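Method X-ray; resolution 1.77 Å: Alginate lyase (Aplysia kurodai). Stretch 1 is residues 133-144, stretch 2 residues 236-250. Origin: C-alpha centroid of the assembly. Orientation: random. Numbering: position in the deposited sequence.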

# COMPACT_ATOMS: atom_id res chain seq x y z
N PRO A 133 -2.39 14.58 -9.53
CA PRO A 133 -3.04 15.01 -10.78
C PRO A 133 -4.26 14.16 -11.05
O PRO A 133 -4.46 13.14 -10.40
CB PRO A 133 -1.97 14.76 -11.83
CG PRO A 133 -1.24 13.54 -11.30
CD PRO A 133 -1.18 13.77 -9.80
N SER A 134 -5.06 14.58 -12.01
CA SER A 134 -6.30 13.90 -12.31
C SER A 134 -6.06 12.70 -13.21
O SER A 134 -6.88 12.41 -14.09
CB SER A 134 -7.28 14.87 -12.99
OG SER A 134 -8.59 14.33 -13.00
N SER A 135 -4.94 12.01 -13.01
CA SER A 135 -4.59 10.86 -13.83
C SER A 135 -4.52 9.56 -13.03
O SER A 135 -4.29 8.49 -13.59
CB SER A 135 -3.24 11.10 -14.53
OG SER A 135 -2.22 11.30 -13.57
N CYS A 136 -4.71 9.66 -11.72
CA CYS A 136 -4.44 8.51 -10.87
C CYS A 136 -5.16 8.56 -9.53
O CYS A 136 -5.71 9.59 -9.14
CB CYS A 136 -2.92 8.38 -10.64
SG CYS A 136 -2.11 9.91 -10.04
N PHE A 137 -5.14 7.44 -8.83
CA PHE A 137 -5.43 7.41 -7.40
C PHE A 137 -4.50 6.37 -6.77
O PHE A 137 -4.11 5.41 -7.43
CB PHE A 137 -6.91 7.07 -7.15
CG PHE A 137 -7.32 5.72 -7.67
CD1 PHE A 137 -7.69 5.55 -9.00
CD2 PHE A 137 -7.35 4.62 -6.83
CE1 PHE A 137 -8.07 4.31 -9.49
CE2 PHE A 137 -7.74 3.36 -7.31
CZ PHE A 137 -8.09 3.21 -8.64
N SER A 138 -4.12 6.56 -5.52
CA SER A 138 -3.29 5.55 -4.88
C SER A 138 -3.80 5.26 -3.49
O SER A 138 -4.26 6.17 -2.79
CB SER A 138 -1.81 5.97 -4.85
OG SER A 138 -1.59 7.08 -4.00
N LEU A 139 -3.72 3.99 -3.10
CA LEU A 139 -4.34 3.53 -1.87
C LEU A 139 -3.38 2.68 -1.06
O LEU A 139 -3.71 1.57 -0.64
CB LEU A 139 -5.62 2.74 -2.18
CG LEU A 139 -6.68 3.52 -2.97
CD1 LEU A 139 -7.77 2.60 -3.55
CD2 LEU A 139 -7.30 4.66 -2.13
N ARG A 140 -2.18 3.20 -0.85
CA ARG A 140 -1.24 2.60 0.11
C ARG A 140 -1.81 2.57 1.53
O ARG A 140 -2.78 3.25 1.85
CB ARG A 140 0.07 3.37 0.11
CG ARG A 140 0.83 3.29 -1.20
CD ARG A 140 2.03 4.21 -1.15
NE ARG A 140 1.65 5.62 -1.22
CZ ARG A 140 2.50 6.63 -1.24
NH1 ARG A 140 3.81 6.42 -1.21
NH2 ARG A 140 2.03 7.88 -1.30
N LEU A 141 -1.21 1.73 2.37
CA LEU A 141 -1.47 1.78 3.80
C LEU A 141 -0.35 2.57 4.45
O LEU A 141 0.70 2.79 3.83
CB LEU A 141 -1.57 0.36 4.39
CG LEU A 141 -2.91 -0.39 4.33
CD1 LEU A 141 -3.36 -0.55 2.89
CD2 LEU A 141 -2.77 -1.76 4.99
N MET A 142 -0.57 3.03 5.67
CA MET A 142 0.52 3.60 6.45
C MET A 142 0.47 3.05 7.85
O MET A 142 -0.60 2.65 8.31
CB MET A 142 0.45 5.14 6.50
CG MET A 142 1.16 5.84 5.34
SD MET A 142 1.42 7.60 5.65
CE MET A 142 2.55 7.56 7.04
N TRP A 143 1.62 2.98 8.51
CA TRP A 143 1.61 2.86 9.96
C TRP A 143 1.83 4.25 10.51
O TRP A 143 2.22 5.18 9.79
CB TRP A 143 2.66 1.87 10.49
CG TRP A 143 4.09 2.32 10.42
CD1 TRP A 143 4.76 3.11 11.33
CD2 TRP A 143 5.04 1.98 9.41
NE1 TRP A 143 6.06 3.30 10.92
CE2 TRP A 143 6.26 2.61 9.75
CE3 TRP A 143 4.98 1.22 8.24
CZ2 TRP A 143 7.41 2.49 8.96
CZ3 TRP A 143 6.12 1.10 7.46
CH2 TRP A 143 7.32 1.74 7.82
N ARG A 144 1.53 4.40 11.79
CA ARG A 144 1.69 5.67 12.46
C ARG A 144 2.32 5.42 13.81
O ARG A 144 2.80 4.31 14.09
CB ARG A 144 0.34 6.37 12.62
CG ARG A 144 -0.29 6.85 11.31
CD ARG A 144 0.37 8.13 10.80
NE ARG A 144 -0.18 8.54 9.51
CZ ARG A 144 0.25 9.60 8.82
NH1 ARG A 144 -0.29 9.91 7.64
NH2 ARG A 144 1.23 10.36 9.31
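Stretch 2, residues 236-250: SHHLRGMFFSTFFGG

Stretch 2 runs as an extended strand through roughly residues 238-247 and packs against a strand through roughly residues 136-143 of stretch 1. The two strands point broadly the same way, their N-to-C directions differing by 45° (signed crossing angle -45°), and their axes approach to 7.7 Å. No backbone hydrogen bond links them, so the contact rests on side chains. The register drifts along the contact, the sequence offset growing from 101 to 105: CA of Cys136 lies 7.5 Å from CA of His237, CA of Arg140 lies 6.8 Å from CA of Phe243, and CA of Trp143 lies 9.0 Å from CA of Phe248. Together the stretches bury 647 Å².

Arg140, whose CA-to-CB bond points toward stretch 2, is covered most extensively. Its chain lies over one face of the Phe243 ring, with Arg140 CD 3.8 Å from the ring centroid in a CH-pi contact and Arg140 NE 3.4 Å from Phe243 CE2. Phe243, in the t rotamer, directs its own CA-to-CB bond toward stretch 1, and the edge of its ring meets Ser138, where Phe243 CD2 is 3.9 Å from Ser138 CB. Beyond the ring, Arg140 NH1 donates a hydrogen bond of 3.1 Å to Ser245 OG; the N-H...O angle of 163° is close to linear, and the hydroxyl lies near the guanidinium plane, where the N-H bonds point. This is the sole direct hydrogen bond between the stretches.

Trp143 anchors the C-terminal end. Its CA-to-CB bond points sideways, but the indole reaches stretch 2 and sets its edge toward the face of Phe248. The six-membered ring and the Phe248 ring have centroids 4.9 Å apart and planes at 76°, with Trp143 CZ2 3.6 Å from Phe248 CZ. The indole edge also approaches Thr246, placing Trp143 CZ3 3.9 Å from Thr246 OG1. Nearby, Met142 CE comes within 4.0 Å of Gly249 O. Gly249 adopts phi/psi of 110/175°, a conformation in which a CB would be jammed against the preceding carbonyl oxygen.

At the opposite end, His237 points its CA-to-CB bond toward stretch 1, bringing His237 CE1 to 3.2 Å from Ser134 O, near the plane of the imidazole. A water bridges the same pair, donating to Ser134 O at 2.7 Å and hydrogen-bonded to His237 NE2 at 2.9 Å. Between this end and Arg140, Phe137 makes an apolar contact with Leu239: Phe137 CZ, at the ring edge, is 3.6 Å from Leu239 CD2.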

# COMPACT_ATOMS: atom_id res chain seq x y z
N SER A 236 -12.33 6.06 -18.05
CA SER A 236 -11.19 5.37 -18.60
C SER A 236 -10.22 4.94 -17.50
O SER A 236 -9.28 4.19 -17.78
CB SER A 236 -10.46 6.25 -19.62
OG SER A 236 -10.00 7.44 -19.00
N HIS A 237 -10.44 5.42 -16.28
CA HIS A 237 -9.60 5.04 -15.12
C HIS A 237 -10.06 3.72 -14.52
O HIS A 237 -11.26 3.49 -14.31
CB HIS A 237 -9.64 6.12 -14.02
CG HIS A 237 -8.97 7.40 -14.40
ND1 HIS A 237 -8.76 8.42 -13.50
CD2 HIS A 237 -8.46 7.82 -15.58
CE1 HIS A 237 -8.15 9.42 -14.10
NE2 HIS A 237 -7.96 9.09 -15.37
N HIS A 238 -9.09 2.85 -14.21
CA HIS A 238 -9.37 1.57 -13.57
C HIS A 238 -8.26 1.19 -12.60
O HIS A 238 -7.25 1.88 -12.52
CB HIS A 238 -9.54 0.46 -14.63
CG HIS A 238 -10.58 0.77 -15.66
ND1 HIS A 238 -11.93 0.63 -15.42
CD2 HIS A 238 -10.47 1.24 -16.93
CE1 HIS A 238 -12.60 0.98 -16.50
NE2 HIS A 238 -11.74 1.35 -17.43
N LEU A 239 -8.46 0.12 -11.85
CA LEU A 239 -7.41 -0.36 -10.95
C LEU A 239 -6.33 -1.01 -11.80
O LEU A 239 -6.65 -1.73 -12.75
CB LEU A 239 -7.98 -1.34 -9.93
CG LEU A 239 -8.74 -0.67 -8.79
CD1 LEU A 239 -9.82 -1.61 -8.24
CD2 LEU A 239 -7.76 -0.25 -7.70
N ARG A 240 -5.07 -0.77 -11.46
CA ARG A 240 -3.96 -1.24 -12.30
C ARG A 240 -3.09 -2.29 -11.62
O ARG A 240 -2.45 -3.09 -12.29
CB ARG A 240 -3.09 -0.05 -12.72
CG ARG A 240 -3.84 1.03 -13.53
CD ARG A 240 -4.37 0.47 -14.85
NE ARG A 240 -5.16 1.47 -15.57
CZ ARG A 240 -6.03 1.19 -16.54
NH1 ARG A 240 -6.20 -0.07 -16.93
NH2 ARG A 240 -6.73 2.17 -17.10
N GLY A 241 -3.05 -2.29 -10.29
CA GLY A 241 -2.19 -3.23 -9.61
C GLY A 241 -1.71 -2.75 -8.26
O GLY A 241 -2.38 -1.95 -7.62
N MET A 242 -0.54 -3.23 -7.86
CA MET A 242 -0.00 -2.95 -6.53
C MET A 242 1.06 -1.87 -6.56
O MET A 242 2.00 -1.92 -7.36
CB MET A 242 0.60 -4.21 -5.90
CG MET A 242 1.22 -3.93 -4.52
SD MET A 242 2.06 -5.34 -3.76
CE MET A 242 3.29 -5.72 -5.00
N PHE A 243 0.89 -0.89 -5.68
CA PHE A 243 1.90 0.15 -5.43
C PHE A 243 2.71 -0.33 -4.24
O PHE A 243 2.31 -0.14 -3.11
CB PHE A 243 1.19 1.51 -5.21
CG PHE A 243 2.11 2.69 -4.98
CD1 PHE A 243 3.48 2.61 -5.21
CD2 PHE A 243 1.56 3.94 -4.69
CE1 PHE A 243 4.29 3.73 -5.02
CE2 PHE A 243 2.37 5.06 -4.53
CZ PHE A 243 3.72 4.96 -4.69
N PHE A 244 3.82 -1.02 -4.52
CA PHE A 244 4.71 -1.43 -3.43
C PHE A 244 5.48 -0.21 -2.98
O PHE A 244 6.18 0.42 -3.77
CB PHE A 244 5.67 -2.55 -3.83
CG PHE A 244 6.47 -3.10 -2.67
CD1 PHE A 244 6.00 -4.20 -1.95
CD2 PHE A 244 7.66 -2.51 -2.28
CE1 PHE A 244 6.72 -4.70 -0.87
CE2 PHE A 244 8.39 -3.02 -1.19
CZ PHE A 244 7.91 -4.11 -0.49
N SER A 245 5.34 0.13 -1.70
CA SER A 245 5.90 1.37 -1.20
C SER A 245 6.14 1.21 0.29
O SER A 245 5.20 0.93 1.02
CB SER A 245 4.93 2.53 -1.47
OG SER A 245 5.46 3.77 -1.07
N THR A 246 7.38 1.35 0.75
CA THR A 246 7.63 1.27 2.18
C THR A 246 8.93 2.01 2.54
O THR A 246 9.99 1.82 1.93
CB THR A 246 7.65 -0.22 2.68
OG1 THR A 246 7.60 -0.26 4.11
CG2 THR A 246 8.88 -0.97 2.17
N PHE A 247 8.79 2.89 3.52
CA PHE A 247 9.84 3.76 4.01
C PHE A 247 9.24 4.52 5.18
O PHE A 247 8.01 4.59 5.29
CB PHE A 247 10.33 4.73 2.92
CG PHE A 247 9.23 5.55 2.29
CD1 PHE A 247 8.62 5.13 1.12
CD2 PHE A 247 8.82 6.73 2.88
CE1 PHE A 247 7.61 5.89 0.54
CE2 PHE A 247 7.83 7.49 2.30
CZ PHE A 247 7.22 7.07 1.13
N PHE A 248 10.08 5.06 6.05
CA PHE A 248 9.60 5.91 7.14
C PHE A 248 9.32 7.31 6.61
O PHE A 248 10.07 7.84 5.78
CB PHE A 248 10.62 5.96 8.28
CG PHE A 248 10.60 4.75 9.17
CD1 PHE A 248 11.08 3.52 8.72
CD2 PHE A 248 10.09 4.83 10.46
CE1 PHE A 248 11.06 2.40 9.54
CE2 PHE A 248 10.07 3.72 11.29
CZ PHE A 248 10.54 2.50 10.82
N GLY A 249 8.23 7.92 7.09
CA GLY A 249 7.93 9.30 6.73
C GLY A 249 6.73 9.45 5.82
O GLY A 249 6.14 8.44 5.40
N GLY A 250 6.33 10.69 5.53
CA GLY A 250 6.94 11.87 6.12
C GLY A 250 8.18 12.36 5.39
O GLY A 250 8.90 11.59 4.77
O HOH W 1 -6.82 11.44 -16.61